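Local coordinates for protein GlcNAc-alpha-1,4-Gal-releasing endo-beta-galactosidase (PDB 1UPS) that probably hydrolyses internal beta-galactosidic bonds of glycans to release GlcNAc-alpha-1,4-Gal units, and binds a calcium ion in its glycoside hydrolase family 16 region, at residues Y52-C57 / W85-H89; R295-T299 / T393-E397. All coordinates share one frame; numbering follows the deposited sequence.

Interaction 1: Y52-C57 / W85-H89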
ATOM      1  N   TYR A  52     -11.038   5.942 -19.894  1.00 12.94           N
ATOM      2  CA  TYR A  52      -9.748   5.502 -19.393  1.00 12.39           C
ATOM      3  C   TYR A  52      -8.649   6.294 -20.132  1.00 12.18           C
ATOM      4  O   TYR A  52      -8.521   6.171 -21.346  1.00 11.93           O
ATOM      5  CB  TYR A  52      -9.615   3.976 -19.621  1.00 12.51           C
ATOM      6  CG  TYR A  52      -8.319   3.354 -19.111  1.00 12.81           C
ATOM      7  CD1 TYR A  52      -7.642   3.892 -18.011  1.00 11.55           C
ATOM      8  CD2 TYR A  52      -7.786   2.216 -19.725  1.00 14.70           C
ATOM      9  CE1 TYR A  52      -6.426   3.311 -17.547  1.00 12.68           C
ATOM     10  CE2 TYR A  52      -6.593   1.623 -19.272  1.00 16.06           C
ATOM     11  CZ  TYR A  52      -5.923   2.180 -18.185  1.00 14.90           C
ATOM     12  OH  TYR A  52      -4.739   1.605 -17.764  1.00 15.77           O
ATOM     13  N   LEU A  53      -7.884   7.123 -19.409  1.00 11.21           N
ATOM     14  CA  LEU A  53      -6.740   7.878 -19.997  1.00 11.96           C
ATOM     15  C   LEU A  53      -6.947   8.296 -21.472  1.00 11.80           C
ATOM     16  O   LEU A  53      -6.126   7.976 -22.339  1.00 11.20           O
ATOM     17  CB  LEU A  53      -5.423   7.101 -19.839  1.00 11.76           C
ATOM     18  CG  LEU A  53      -5.065   6.699 -18.402  1.00 12.86           C
ATOM     19  CD1 LEU A  53      -3.902   5.688 -18.386  1.00 13.76           C
ATOM     20  CD2 LEU A  53      -4.727   7.932 -17.550  1.00 13.11           C
ATOM     21  N   PRO A  54      -8.042   9.011 -21.748  1.00 11.81           N
ATOM     22  CA  PRO A  54      -8.454   9.266 -23.142  1.00 12.08           C
ATOM     23  C   PRO A  54      -7.468  10.108 -23.967  1.00 12.57           C
ATOM     24  O   PRO A  54      -7.522  10.049 -25.200  1.00 12.69           O
ATOM     25  CB  PRO A  54      -9.808   9.960 -22.992  1.00 12.66           C
ATOM     26  CG  PRO A  54      -9.774  10.592 -21.608  1.00 12.15           C
ATOM     27  CD  PRO A  54      -8.984   9.598 -20.774  1.00 11.79           C
ATOM     28  N   HIS A  55      -6.571  10.839 -23.311  1.00 11.82           N
ATOM     29  CA  HIS A  55      -5.542  11.618 -24.020  1.00 12.75           C
ATOM     30  C   HIS A  55      -4.546  10.766 -24.819  1.00 12.93           C
ATOM     31  O   HIS A  55      -3.859  11.296 -25.712  1.00 13.68           O
ATOM     32  CB  HIS A  55      -4.780  12.510 -23.042  1.00 11.92           C
ATOM     33  CG  HIS A  55      -4.244  11.775 -21.854  1.00 11.77           C
ATOM     34  ND1 HIS A  55      -5.047  11.365 -20.815  1.00 11.97           N
ATOM     35  CD2 HIS A  55      -2.992  11.359 -21.553  1.00 11.24           C
ATOM     36  CE1 HIS A  55      -4.312  10.742 -19.910  1.00 10.85           C
ATOM     37  NE2 HIS A  55      -3.060  10.724 -20.331  1.00 11.03           N
ATOM     38  N   TRP A  56      -4.452   9.463 -24.525  1.00 12.95           N
ATOM     39  CA  TRP A  56      -3.527   8.599 -25.284  1.00 13.25           C
ATOM     40  C   TRP A  56      -4.107   8.108 -26.613  1.00 14.71           C
ATOM     41  O   TRP A  56      -3.372   7.615 -27.453  1.00 15.79           O
ATOM     42  CB  TRP A  56      -3.025   7.395 -24.472  1.00 13.20           C
ATOM     43  CG  TRP A  56      -2.260   7.778 -23.231  1.00 12.21           C
ATOM     44  CD1 TRP A  56      -2.451   7.287 -21.964  1.00 12.81           C
ATOM     45  CD2 TRP A  56      -1.193   8.733 -23.137  1.00 11.84           C
ATOM     46  NE1 TRP A  56      -1.572   7.882 -21.092  1.00 12.81           N
ATOM     47  CE2 TRP A  56      -0.786   8.774 -21.780  1.00 11.74           C
ATOM     48  CE3 TRP A  56      -0.537   9.572 -24.066  1.00 12.81           C
ATOM     49  CZ2 TRP A  56       0.226   9.631 -21.318  1.00 10.98           C
ATOM     50  CZ3 TRP A  56       0.490  10.413 -23.618  1.00 12.80           C
ATOM     51  CH2 TRP A  56       0.856  10.442 -22.239  1.00 10.98           C
ATOM     52  N   CYS A  57      -5.411   8.264 -26.812  1.00 15.66           N
ATOM     53  CA  CYS A  57      -6.090   7.571 -27.901  1.00 17.09           C
ATOM     54  C   CYS A  57      -6.582   8.556 -28.957  1.00 19.15           C
ATOM     55  O   CYS A  57      -7.251   9.538 -28.627  1.00 19.79           O
ATOM     56  CB  CYS A  57      -7.251   6.762 -27.326  1.00 16.91           C
ATOM     57  SG  CYS A  57      -6.836   5.948 -25.753  0.50 15.91           S
ATOM     58  N   TRP A  85      -9.441  -0.771 -25.409  1.00  9.53           N
ATOM     59  CA  TRP A  85      -9.660   0.622 -25.006  1.00 10.16           C
ATOM     60  C   TRP A  85      -8.833   1.617 -25.839  1.00 11.00           C
ATOM     61  O   TRP A  85      -9.270   2.739 -26.075  1.00  9.88           O
ATOM     62  CB  TRP A  85      -9.445   0.815 -23.493  1.00 10.92           C
ATOM     63  CG  TRP A  85      -8.016   0.810 -23.095  1.00 11.42           C
ATOM     64  CD1 TRP A  85      -7.230  -0.288 -22.836  1.00 13.29           C
ATOM     65  CD2 TRP A  85      -7.175   1.957 -22.918  1.00 13.59           C
ATOM     66  NE1 TRP A  85      -5.952   0.113 -22.510  1.00 14.38           N
ATOM     67  CE2 TRP A  85      -5.891   1.484 -22.547  1.00 14.97           C
ATOM     68  CE3 TRP A  85      -7.386   3.344 -23.002  1.00 16.15           C
ATOM     69  CZ2 TRP A  85      -4.815   2.343 -22.276  1.00 16.11           C
ATOM     70  CZ3 TRP A  85      -6.315   4.203 -22.734  1.00 18.37           C
ATOM     71  CH2 TRP A  85      -5.042   3.691 -22.386  1.00 19.02           C
ATOM     72  N   CYS A  86      -7.670   1.189 -26.329  1.00 11.15           N
ATOM     73  CA  CYS A  86      -6.747   2.107 -27.026  1.00 13.54           C
ATOM     74  C   CYS A  86      -5.748   1.271 -27.851  1.00 14.36           C
ATOM     75  O   CYS A  86      -4.580   1.192 -27.461  1.00 14.86           O
ATOM     76  CB  CYS A  86      -5.985   2.901 -25.939  1.00 13.82           C
ATOM     77  SG  CYS A  86      -5.363   4.596 -26.222  0.50 16.06           S
ATOM     78  N   PRO A  87      -6.193   0.647 -28.948  1.00 15.94           N
ATOM     79  CA  PRO A  87      -5.389  -0.378 -29.648  1.00 16.43           C
ATOM     80  C   PRO A  87      -4.023   0.126 -30.139  1.00 17.69           C
ATOM     81  O   PRO A  87      -3.070  -0.657 -30.232  1.00 16.40           O
ATOM     82  CB  PRO A  87      -6.255  -0.775 -30.849  1.00 17.95           C
ATOM     83  CG  PRO A  87      -7.618  -0.213 -30.612  1.00 17.68           C
ATOM     84  CD  PRO A  87      -7.505   0.859 -29.596  1.00 15.76           C
ATOM     85  N   GLU A  88      -3.924   1.419 -30.443  1.00 18.36           N
ATOM     86  CA  GLU A  88      -2.666   1.937 -30.998  1.00 19.29           C
ATOM     87  C   GLU A  88      -1.534   2.064 -29.964  1.00 19.41           C
ATOM     88  O   GLU A  88      -0.349   2.085 -30.356  1.00 20.09           O
ATOM     89  CB  GLU A  88      -2.902   3.241 -31.776  1.00 19.46           C
ATOM     90  CG  GLU A  88      -3.267   4.417 -30.896  1.00 20.30           C
ATOM     91  N   HIS A  89      -1.886   2.142 -28.675  1.00 19.07           N
ATOM     92  CA  HIS A  89      -0.906   2.179 -27.570  1.00 19.15           C
ATOM     93  C   HIS A  89      -0.876   0.948 -26.716  1.00 18.91           C
ATOM     94  O   HIS A  89       0.180   0.586 -26.191  1.00 21.28           O
ATOM     95  CB  HIS A  89      -1.089   3.411 -26.648  1.00 19.94           C
ATOM     96  CG  HIS A  89      -0.756   4.700 -27.326  1.00 22.16           C
ATOM     97  ND1 HIS A  89       0.464   4.925 -27.927  1.00 23.42           N
ATOM     98  CD2 HIS A  89      -1.514   5.792 -27.588  1.00 23.99           C
ATOM     99  CE1 HIS A  89       0.457   6.113 -28.505  1.00 24.97           C
ATOM    100  NE2 HIS A  89      -0.731   6.661 -28.313  1.00 25.97           N
TER
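Tyr52 and Trp85 meet ring against ring, an instructive case of a disulfide packed beside an aromatic pair. The CD2 edge of Tyr52 presses over the middle of the indole, with Tyr52 CD2 3.3 Å from Trp85 CD2, yet the two planes are inclined at 44°, a slanted packing between the parallel and perpendicular extremes. Cys86 CB lies over the opposite face, nearer the rim, so both faces of the indole are covered. Around its rim, the carbonyl oxygen Leu53 O lies in the ring plane, 3.8 Å from Trp85 CZ3, and Trp56 offers its CD1 edge more distantly. The disulfide closes the array: Cys57 SG bonds to Cys86 SG at 2.1 Å with a left-handed chi3 of -115°, and Cys57 SG also sits obliquely 3.5 Å from Trp85 CZ3, a sulfur-aromatic contact. Cys86 SG in turn packs 4.0 Å from Trp56 CB, so the disulfide lies between the side chains of the two tryptophans.

Several features position these groups. A chi1 of 75° places the Trp85 indole between its backbone N and carbonyl carbon, which folds it back over Cys86 CB. Leu53 O, besides flanking the indole, accepts Trp56 N at 3.1 Å, starting the 3-10 turn 54-56 that delivers Cys57. Cys86 is the N-cap residue of the short helix 87-90, and Asp90 of that helix takes the Trp85 NE1 proton. Farther out, Tyr52 OH pairs with Tyr253 OH, and the Tyr52 side chain touches Ser95 and Ala97 on strand 94-99. The whole is a disulfide cross-link between the connection after strand 30-36 and the start of helix 87-90, at the flank of the beta-sandwich (jelly roll) of glycoside hydrolase family 16.

Interaction 2: R295-T299 / T393-E397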
ATOM      1  N   ARG A 295       8.039  -4.320  22.573  1.00 10.91           N
ATOM      2  CA  ARG A 295       7.565  -5.380  23.457  1.00 11.47           C
ATOM      3  C   ARG A 295       7.315  -6.681  22.691  1.00 11.48           C
ATOM      4  O   ARG A 295       6.717  -6.664  21.606  1.00 11.90           O
ATOM      5  CB  ARG A 295       6.268  -4.922  24.124  1.00 12.36           C
ATOM      6  CG  ARG A 295       5.763  -5.855  25.240  1.00 14.25           C
ATOM      7  CD  ARG A 295       4.410  -5.426  25.835  1.00 19.29           C
ATOM      8  NE  ARG A 295       4.329  -5.878  27.226  1.00 24.54           N
ATOM      9  CZ  ARG A 295       3.253  -5.807  28.013  1.00 27.86           C
ATOM     10  NH1 ARG A 295       2.106  -5.286  27.575  1.00 28.01           N
ATOM     11  NH2 ARG A 295       3.327  -6.274  29.253  1.00 29.11           N
ATOM     12  N   ASN A 296       7.751  -7.797  23.277  1.00 11.18           N
ATOM     13  CA  ASN A 296       7.511  -9.125  22.711  1.00 11.32           C
ATOM     14  C   ASN A 296       6.077  -9.605  22.930  1.00 11.06           C
ATOM     15  O   ASN A 296       5.526  -9.471  24.033  1.00 11.59           O
ATOM     16  CB  ASN A 296       8.479 -10.144  23.331  1.00 11.13           C
ATOM     17  CG  ASN A 296       8.463 -11.477  22.593  1.00 11.46           C
ATOM     18  OD1 ASN A 296       7.761 -12.428  22.990  1.00  9.97           O
ATOM     19  ND2 ASN A 296       9.197 -11.540  21.487  1.00 11.81           N
ATOM     20  N   ARG A 297       5.458 -10.160  21.893  1.00 11.32           N
ATOM     21  CA  ARG A 297       4.074 -10.620  22.044  1.00 11.16           C
ATOM     22  C   ARG A 297       3.920 -11.796  23.020  1.00 12.09           C
ATOM     23  O   ARG A 297       2.991 -11.830  23.855  1.00 10.89           O
ATOM     24  CB  ARG A 297       3.436 -10.964  20.692  1.00 11.47           C
ATOM     25  CG  ARG A 297       1.951 -11.376  20.829  1.00 10.89           C
ATOM     26  CD  ARG A 297       1.297 -11.732  19.491  1.00 10.96           C
ATOM     27  NE  ARG A 297      -0.146 -11.918  19.636  1.00 12.74           N
ATOM     28  CZ  ARG A 297      -0.983 -12.202  18.642  1.00 13.71           C
ATOM     29  NH1 ARG A 297      -0.535 -12.331  17.395  1.00 12.45           N
ATOM     30  NH2 ARG A 297      -2.298 -12.343  18.905  1.00 14.52           N
ATOM     31  N   GLN A 298       4.818 -12.765  22.905  1.00 11.86           N
ATOM     32  CA  GLN A 298       4.721 -13.982  23.714  1.00 11.98           C
ATOM     33  C   GLN A 298       5.057 -13.726  25.179  1.00 12.26           C
ATOM     34  O   GLN A 298       4.311 -14.160  26.075  1.00 13.21           O
ATOM     35  CB  GLN A 298       5.601 -15.106  23.118  1.00 11.43           C
ATOM     36  CG  GLN A 298       5.683 -16.391  23.989  1.00 12.61           C
ATOM     37  CD  GLN A 298       4.434 -17.243  23.972  1.00 16.39           C
ATOM     38  OE1 GLN A 298       3.380 -16.803  23.516  1.00 16.84           O
ATOM     39  NE2 GLN A 298       4.544 -18.486  24.475  1.00 17.53           N
ATOM     40  N   THR A 299       6.150 -13.006  25.435  1.00 11.60           N
ATOM     41  CA  THR A 299       6.646 -12.864  26.813  1.00 11.38           C
ATOM     42  C   THR A 299       6.193 -11.595  27.506  1.00 11.92           C
ATOM     43  O   THR A 299       6.303 -11.502  28.734  1.00 11.91           O
ATOM     44  CB  THR A 299       8.177 -12.881  26.888  1.00 11.32           C
ATOM     45  OG1 THR A 299       8.698 -11.720  26.210  1.00 10.96           O
ATOM     46  CG2 THR A 299       8.769 -14.119  26.148  1.00 10.93           C
ATOM     47  N   THR A 393      12.641 -14.390  20.117  1.00  9.93           N
ATOM     48  CA  THR A 393      13.173 -14.952  21.372  1.00 10.27           C
ATOM     49  C   THR A 393      12.651 -16.374  21.605  1.00 10.51           C
ATOM     50  O   THR A 393      12.228 -16.717  22.708  1.00 11.67           O
ATOM     51  CB  THR A 393      12.893 -14.056  22.641  1.00  9.81           C
ATOM     52  OG1 THR A 393      11.475 -13.945  22.863  1.00 10.92           O
ATOM     53  CG2 THR A 393      13.363 -12.614  22.429  1.00 11.27           C
ATOM     54  N   GLU A 394      12.691 -17.206  20.569  1.00 10.85           N
ATOM     55  CA  GLU A 394      12.090 -18.540  20.641  1.00 11.39           C
ATOM     56  C   GLU A 394      12.821 -19.503  21.599  1.00 11.74           C
ATOM     57  O   GLU A 394      12.245 -20.520  21.997  1.00 12.86           O
ATOM     58  CB  GLU A 394      11.930 -19.152  19.234  1.00 12.35           C
ATOM     59  CG  GLU A 394      11.223 -20.519  19.155  1.00 13.94           C
ATOM     60  CD  GLU A 394       9.821 -20.578  19.769  1.00 17.94           C
ATOM     61  OE1 GLU A 394       9.359 -21.707  20.103  1.00 20.37           O
ATOM     62  OE2 GLU A 394       9.163 -19.523  19.919  1.00 16.30           O
ATOM     63  N   SER A 395      14.072 -19.195  21.959  1.00 11.60           N
ATOM     64  CA  SER A 395      14.789 -19.975  22.980  1.00 11.69           C
ATOM     65  C   SER A 395      14.595 -19.406  24.392  1.00 11.68           C
ATOM     66  O   SER A 395      14.978 -20.046  25.379  1.00 12.07           O
ATOM     67  CB  SER A 395      16.277 -20.079  22.645  1.00 11.98           C
ATOM     68  OG  SER A 395      16.452 -20.678  21.368  1.00 11.76           O
ATOM     69  N   TYR A 396      13.993 -18.217  24.482  1.00 11.28           N
ATOM     70  CA  TYR A 396      13.716 -17.560  25.770  1.00 11.52           C
ATOM     71  C   TYR A 396      14.944 -17.523  26.681  1.00 12.12           C
ATOM     72  O   TYR A 396      14.879 -17.929  27.863  1.00 11.67           O
ATOM     73  CB  TYR A 396      12.587 -18.263  26.529  1.00 11.42           C
ATOM     74  CG  TYR A 396      11.279 -18.472  25.801  1.00 11.67           C
ATOM     75  CD1 TYR A 396      11.069 -19.601  24.994  1.00 10.64           C
ATOM     76  CD2 TYR A 396      10.230 -17.563  25.949  1.00 11.76           C
ATOM     77  CE1 TYR A 396       9.855 -19.813  24.366  1.00 11.56           C
ATOM     78  CE2 TYR A 396       9.005 -17.765  25.319  1.00 11.06           C
ATOM     79  CZ  TYR A 396       8.824 -18.894  24.530  1.00 11.89           C
ATOM     80  OH  TYR A 396       7.604 -19.114  23.921  1.00 11.14           O
ATOM     81  N   GLU A 397      16.054 -17.021  26.143  1.00 11.91           N
ATOM     82  CA  GLU A 397      17.329 -17.012  26.866  1.00 12.44           C
ATOM     83  C   GLU A 397      17.607 -15.692  27.594  1.00 12.57           C
ATOM     84  O   GLU A 397      18.697 -15.518  28.164  1.00 13.79           O
ATOM     85  CB  GLU A 397      18.482 -17.309  25.903  1.00 12.34           C
ATOM     86  CG  GLU A 397      18.449 -18.726  25.326  1.00 13.46           C
ATOM     87  CD  GLU A 397      19.599 -19.009  24.369  1.00 16.98           C
ATOM     88  OE1 GLU A 397      20.285 -18.052  23.940  1.00 17.50           O
ATOM     89  OE2 GLU A 397      19.808 -20.200  24.040  1.00 16.96           O
TER
HETATM   90  O   HOH W   1      11.015 -11.926  24.803  1.00 16.36           O
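Thr393 reaches Thr299 through a shared water, the classic way in which two hydroxyls too far apart for a direct bond are still joined: the water lies 2.8 Å from Thr393 OG1 and 2.7 Å from Thr299 OG1. Thr393 OG1 also lies alongside the Asn296 amide, too far for a bond, and Asn296 ND2 donates instead to Thr411 O. Its other arm, Asn296 OD1, shapes the first segment as an Asx motif, receiving Thr299 N at 3.0 Å on a lone pair in the carbonyl plane, the bond a fairly straight 157°.

From Thr393 the chain makes a type I turn, closed by Tyr396 N to Thr393 O at 2.9 Å. Glu394, within it, turns its carboxylate to Thr411 OG1. Tyr396 then sends its ring across to the first segment. With CG beside the backbone N (chi1 -54°), one ring edge is placed against two side chains: Thr299 CG2 lies 3.7 Å from Tyr396 CD2, and Gln298 CG sits in the ring plane, 3.8 Å from Tyr396 CE2. Bent at chi2, Gln298 runs roughly perpendicular to the tyrosine side chain, and Gln298 NE2 gives a weak bond to Tyr396 OH, 3.2 Å long. Direct polar contact is thus slight and lies between two exposed side chains, which implies that water and van der Waals packing do much of the joining.

How the interactions relate
Interactions 1 and 2 lie on opposite sides of the chain's centre, with their own centres 55 Å apart and nearest atoms about 38 Å apart. They share no strand or sheet. Along the chain they come in series: 52-57/85-89 closes within the family 16 region before 295-299/393-397 opens in the C-terminal part, which is consistent with a ricin-like beta-trefoil. There, strand 291-296 pairs with the last strand, 414-419, bringing the beginning and end of that part together. The pair illustrates how a modular enzyme may fasten its loops separately, covalently in one module and by water and weak contacts in the other, both away from the calcium site.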